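Local atomic coordinates of tannase (Lactobacillus plantarum, PDB entry 3WA7), a protein that catalyses the hydrolysis of ester bonds in gallotannins, releasing gallic acid, as a tannase of the alpha/beta-hydrolase fold. Residues 367-372 against 382-387; 47-52 against 105-110. One frame throughout, in Å; residues are numbered along the deposited sequence.

Interaction 1. Residues 367-372 against 382-387; sequences KAKHFT and TAQLAD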
loop_
_atom_site.group_PDB
_atom_site.type_symbol
_atom_site.label_atom_id
_atom_site.label_comp_id
_atom_site.label_asym_id
_atom_site.label_seq_id
_atom_site.Cartn_x
_atom_site.Cartn_y
_atom_site.Cartn_z
ATOM N N LYS A 367 -17.341 13.849 -9.665
ATOM C CA LYS A 367 -16.291 14.041 -8.675
ATOM C C LYS A 367 -16.065 12.749 -7.891
ATOM O O LYS A 367 -14.952 12.461 -7.462
ATOM C CB LYS A 367 -16.665 15.163 -7.705
ATOM C CG LYS A 367 -15.615 15.398 -6.626
ATOM C CD LYS A 367 -16.020 16.507 -5.670
ATOM C CE LYS A 367 -14.946 16.730 -4.618
ATOM N NZ LYS A 367 -15.314 17.826 -3.675
ATOM N N ALA A 368 -17.128 11.976 -7.702
ATOM C CA ALA A 368 -17.017 10.724 -6.963
ATOM C C ALA A 368 -18.050 9.720 -7.443
ATOM O O ALA A 368 -19.049 10.093 -8.051
ATOM C CB ALA A 368 -17.197 10.985 -5.471
ATOM N N LYS A 369 -17.796 8.443 -7.172
ATOM C CA LYS A 369 -18.712 7.376 -7.566
ATOM C C LYS A 369 -18.725 6.265 -6.528
ATOM O O LYS A 369 -17.851 6.190 -5.663
ATOM C CB LYS A 369 -18.286 6.746 -8.899
ATOM C CG LYS A 369 -18.398 7.618 -10.138
ATOM C CD LYS A 369 -18.106 6.779 -11.379
ATOM C CE LYS A 369 -18.123 7.607 -12.659
ATOM N NZ LYS A 369 -17.840 6.762 -13.862
ATOM N N HIS A 370 -19.735 5.407 -6.613
ATOM C CA HIS A 370 -19.805 4.253 -5.731
ATOM C C HIS A 370 -19.020 3.180 -6.475
ATOM O O HIS A 370 -18.763 3.316 -7.676
ATOM C CB HIS A 370 -21.254 3.804 -5.533
ATOM C CG HIS A 370 -22.068 4.750 -4.710
ATOM N ND1 HIS A 370 -21.741 5.075 -3.412
ATOM C CD2 HIS A 370 -23.191 5.449 -5.003
ATOM C CE1 HIS A 370 -22.627 5.934 -2.939
ATOM N NE2 HIS A 370 -23.517 6.177 -3.885
ATOM N N PHE A 371 -18.618 2.127 -5.770
ATOM C CA PHE A 371 -17.864 1.048 -6.393
ATOM C C PHE A 371 -18.321 -0.315 -5.885
ATOM O O PHE A 371 -17.610 -1.315 -6.008
ATOM C CB PHE A 371 -16.357 1.246 -6.174
ATOM C CG PHE A 371 -15.982 1.633 -4.768
ATOM C CD1 PHE A 371 -15.557 0.671 -3.854
ATOM C CD2 PHE A 371 -16.033 2.966 -4.363
ATOM C CE1 PHE A 371 -15.185 1.035 -2.558
ATOM C CE2 PHE A 371 -15.666 3.340 -3.074
ATOM C CZ PHE A 371 -15.239 2.371 -2.168
ATOM N N THR A 372 -19.524 -0.329 -5.319
ATOM C CA THR A 372 -20.151 -1.545 -4.806
ATOM C C THR A 372 -21.638 -1.434 -5.113
ATOM O O THR A 372 -22.205 -0.342 -5.076
ATOM C CB THR A 372 -19.979 -1.694 -3.277
ATOM O OG1 THR A 372 -20.638 -0.610 -2.608
ATOM C CG2 THR A 372 -18.503 -1.709 -2.907
ATOM N N THR A 382 -27.404 11.610 -5.638
ATOM C CA THR A 382 -27.397 11.212 -7.042
ATOM C C THR A 382 -25.998 10.672 -7.308
ATOM O O THR A 382 -25.010 11.345 -7.013
ATOM C CB THR A 382 -27.666 12.414 -7.971
ATOM O OG1 THR A 382 -28.948 12.973 -7.665
ATOM C CG2 THR A 382 -27.649 11.977 -9.427
ATOM N N ALA A 383 -25.904 9.465 -7.857
ATOM C CA ALA A 383 -24.592 8.877 -8.095
ATOM C C ALA A 383 -24.521 7.818 -9.187
ATOM O O ALA A 383 -25.530 7.233 -9.583
ATOM C CB ALA A 383 -24.064 8.295 -6.792
ATOM N N GLN A 384 -23.298 7.581 -9.654
ATOM C CA GLN A 384 -23.017 6.585 -10.679
ATOM C C GLN A 384 -22.153 5.502 -10.050
ATOM O O GLN A 384 -21.455 5.750 -9.066
ATOM C CB GLN A 384 -22.229 7.196 -11.839
ATOM C CG GLN A 384 -22.924 8.298 -12.612
ATOM C CD GLN A 384 -22.028 8.859 -13.703
ATOM O OE1 GLN A 384 -21.577 8.129 -14.586
ATOM N NE2 GLN A 384 -21.756 10.156 -13.640
ATOM N N LEU A 385 -22.201 4.307 -10.626
ATOM C CA LEU A 385 -21.399 3.185 -10.151
ATOM C C LEU A 385 -20.193 3.086 -11.083
ATOM O O LEU A 385 -20.343 3.062 -12.304
ATOM C CB LEU A 385 -22.219 1.888 -10.204
ATOM C CG LEU A 385 -21.531 0.562 -9.867
ATOM C CD1 LEU A 385 -21.048 0.556 -8.422
ATOM C CD2 LEU A 385 -22.515 -0.576 -10.097
ATOM N N ALA A 386 -18.995 3.040 -10.508
ATOM C CA ALA A 386 -17.777 2.957 -11.306
ATOM C C ALA A 386 -17.728 1.709 -12.188
ATOM O O ALA A 386 -18.309 0.671 -11.860
ATOM C CB ALA A 386 -16.556 2.999 -10.392
ATOM N N ASP A 387 -17.022 1.827 -13.308
ATOM C CA ASP A 387 -16.859 0.739 -14.265
ATOM C C ASP A 387 -16.271 -0.503 -13.595
ATOM O O ASP A 387 -15.225 -0.433 -12.952
ATOM C CB ASP A 387 -15.943 1.197 -15.401
ATOM C CG ASP A 387 -15.739 0.128 -16.450
ATOM O OD1 ASP A 387 -16.692 -0.160 -17.202
ATOM O OD2 ASP A 387 -14.626 -0.430 -16.514
HETATM O O HOH W 1 -21.430 9.666 -9.192
HETATM O O HOH W 2 -15.888 4.565 -13.937
HETATM O O HOH W 3 -20.058 5.057 -14.220
#
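Lys369, His370 and Gln384 bury the most surface here, and two backbone bonds tie His370 to Gln384 and Ala386. His370 N donates to Gln384 O at 3.0 Å (N-H...O 162°), and Ala386 N donates to His370 O at 2.9 Å (173°). Lys369 CB packs against the same Gln384 carbonyl, 3.3 Å from Gln384 O. With CG anti to its carbonyl carbon (chi1 -68°) and the chain extended beyond, Lys369 runs past the partner backbone, CD lying 3.8 Å from Ala386 CA. Its NZ forms a salt bridge with Asp363 and donates to two waters; one of these also donates to Leu385 O, 2.8 Å from the water oxygen, and the other accepts from Asp387 N. The Gln384 side chain crosses that of Lys369 obliquely, with Gln384 OE1 4.0 Å from Lys369 CE. The His370 imidazole meets Ala383 CB through CD2 at 3.5 Å; hydrogen bonds of ND1 with Asp349 and of NE2 with Ser379 fix its rotation. Thr372 and Asp387 N-cap the helices that follow, 373-377 and 388-393. The two backbone bonds flanking Leu385 make a single beta bridge between His370 and Leu385, which closes the chain around helix 373-377.

Interaction 2. Residues 47-52 against 105-110; sequences VFVPAA and GYVVVA
Phe48 and Val108 form a hydrogen-bonded antiparallel pair within the mixed central sheet of the alpha/beta-hydrolase fold, joining strand 44-50 to strand 107-111. The short segments of these strands run at 171° to each other, with axes 4.8 Å apart. Phe48 N donates to Val108 O at 2.8 Å (160°), and Val108 N returns a nearly straight bond to Phe48 O at 2.9 Å (177°). Val47 and Val109, the neighbouring non-hydrogen-bonded pair, meet on one face through their CG2 atoms, 4.3 Å apart. On the other face the CB atoms of Phe48 and Val108 lie 4.4 Å apart, and helix 95-103 packs there through Leu102 and Ala101. The Phe48 side chain also touches Tyr26 and Ala28 of strand 22-33. Two residues on, Pro50 has no N-H to offer, consistent with the pairing stopping there, and its CD packs 4.2 Å from Val107 CG2. An alanine here would probably open a gap beside Val107 CG2, since CG and CD would be gone. Tyr106 O, buried without a polar partner, lies 3.5 Å from Pro50 CG.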
loop_
_atom_site.group_PDB
_atom_site.type_symbol
_atom_site.label_atom_id
_atom_site.label_comp_id
_atom_site.label_asym_id
_atom_site.label_seq_id
_atom_site.Cartn_x
_atom_site.Cartn_y
_atom_site.Cartn_z
ATOM N N VAL A 47 16.231 10.758 -8.786
ATOM C CA VAL A 47 17.140 9.620 -8.748
ATOM C C VAL A 47 18.260 9.880 -7.744
ATOM O O VAL A 47 18.902 10.928 -7.783
ATOM C CB VAL A 47 17.774 9.380 -10.134
ATOM C CG1 VAL A 47 18.731 8.202 -10.076
ATOM C CG2 VAL A 47 16.684 9.129 -11.160
ATOM N N PHE A 48 18.486 8.925 -6.847
ATOM C CA PHE A 48 19.537 9.053 -5.844
ATOM C C PHE A 48 20.441 7.830 -5.912
ATOM O O PHE A 48 19.973 6.691 -5.878
ATOM C CB PHE A 48 18.920 9.218 -4.457
ATOM C CG PHE A 48 17.949 10.356 -4.379
ATOM C CD1 PHE A 48 16.579 10.124 -4.442
ATOM C CD2 PHE A 48 18.407 11.668 -4.307
ATOM C CE1 PHE A 48 15.676 11.184 -4.439
ATOM C CE2 PHE A 48 17.510 12.738 -4.303
ATOM C CZ PHE A 48 16.141 12.493 -4.370
ATOM N N VAL A 49 21.742 8.083 -6.006
ATOM C CA VAL A 49 22.720 7.016 -6.151
ATOM C C VAL A 49 23.879 7.089 -5.166
ATOM O O VAL A 49 24.475 8.148 -4.983
ATOM C CB VAL A 49 23.320 7.051 -7.580
ATOM C CG1 VAL A 49 24.264 5.876 -7.786
ATOM C CG2 VAL A 49 22.204 7.047 -8.620
ATOM N N PRO A 50 24.206 5.962 -4.510
ATOM C CA PRO A 50 25.326 5.971 -3.563
ATOM C C PRO A 50 26.567 6.429 -4.331
ATOM O O PRO A 50 26.799 5.987 -5.456
ATOM C CB PRO A 50 25.416 4.513 -3.129
ATOM C CG PRO A 50 23.960 4.086 -3.148
ATOM C CD PRO A 50 23.485 4.678 -4.462
ATOM N N ALA A 51 27.357 7.308 -3.726
ATOM C CA ALA A 51 28.549 7.840 -4.379
ATOM C C ALA A 51 29.490 6.774 -4.939
ATOM O O ALA A 51 30.124 6.981 -5.974
ATOM C CB ALA A 51 29.310 8.746 -3.409
ATOM N N ALA A 52 29.583 5.637 -4.258
ATOM C CA ALA A 52 30.465 4.560 -4.696
ATOM C C ALA A 52 30.225 4.114 -6.135
ATOM O O ALA A 52 31.154 3.682 -6.815
ATOM C CB ALA A 52 30.324 3.365 -3.764
ATOM N N GLY A 105 23.308 0.730 0.181
ATOM C CA GLY A 105 23.785 0.456 -1.164
ATOM C C GLY A 105 22.717 0.380 -2.241
ATOM O O GLY A 105 22.992 -0.039 -3.366
ATOM N N TYR A 106 21.495 0.781 -1.912
ATOM C CA TYR A 106 20.412 0.743 -2.893
ATOM C C TYR A 106 20.340 2.033 -3.694
ATOM O O TYR A 106 20.629 3.112 -3.178
ATOM C CB TYR A 106 19.051 0.578 -2.210
ATOM C CG TYR A 106 18.909 -0.609 -1.291
ATOM C CD1 TYR A 106 17.898 -0.637 -0.333
ATOM C CD2 TYR A 106 19.776 -1.700 -1.368
ATOM C CE1 TYR A 106 17.751 -1.714 0.530
ATOM C CE2 TYR A 106 19.638 -2.787 -0.505
ATOM C CZ TYR A 106 18.624 -2.783 0.441
ATOM O OH TYR A 106 18.478 -3.842 1.309
ATOM N N VAL A 107 19.963 1.912 -4.962
ATOM C CA VAL A 107 19.756 3.084 -5.791
ATOM C C VAL A 107 18.283 3.377 -5.500
ATOM O O VAL A 107 17.495 2.451 -5.302
ATOM C CB VAL A 107 19.950 2.773 -7.291
ATOM C CG1 VAL A 107 19.312 3.866 -8.149
ATOM C CG2 VAL A 107 21.439 2.689 -7.602
ATOM N N VAL A 108 17.913 4.649 -5.439
ATOM C CA VAL A 108 16.527 4.999 -5.155
ATOM C C VAL A 108 15.937 5.911 -6.217
ATOM O O VAL A 108 16.504 6.953 -6.549
ATOM C CB VAL A 108 16.384 5.704 -3.778
ATOM C CG1 VAL A 108 14.913 6.041 -3.510
ATOM C CG2 VAL A 108 16.936 4.815 -2.671
ATOM N N VAL A 109 14.805 5.499 -6.774
ATOM C CA VAL A 109 14.116 6.316 -7.761
ATOM C C VAL A 109 12.759 6.605 -7.133
ATOM O O VAL A 109 11.930 5.710 -6.968
ATOM C CB VAL A 109 13.953 5.580 -9.108
ATOM C CG1 VAL A 109 13.144 6.443 -10.079
ATOM C CG2 VAL A 109 15.328 5.292 -9.703
ATOM N N ALA A 110 12.561 7.861 -6.745
ATOM C CA ALA A 110 11.325 8.290 -6.103
ATOM C C ALA A 110 10.499 9.108 -7.082
ATOM O O ALA A 110 10.834 10.252 -7.387
ATOM C CB ALA A 110 11.648 9.115 -4.866
#

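Interactions 1 and 2 lie on opposite sides of the chain's centre, with their own centres 41 Å apart and their nearest atoms about 26 Å apart, so neither touches the other. They also follow one another in sequence, interaction 2 closing before interaction 1 opens. Interaction 2 belongs to the central sheet, at the point where its antiparallel strands give way to the parallel ones. Interaction 1 lies in the long insertion between sheet strands 199-203 and 410-414, and is only partly buried, whereas all nine touching residues of interaction 2 are buried. The probable catalytic triad of Ser163, Asp419 and His451 includes no residue of either contact; both are structural packing.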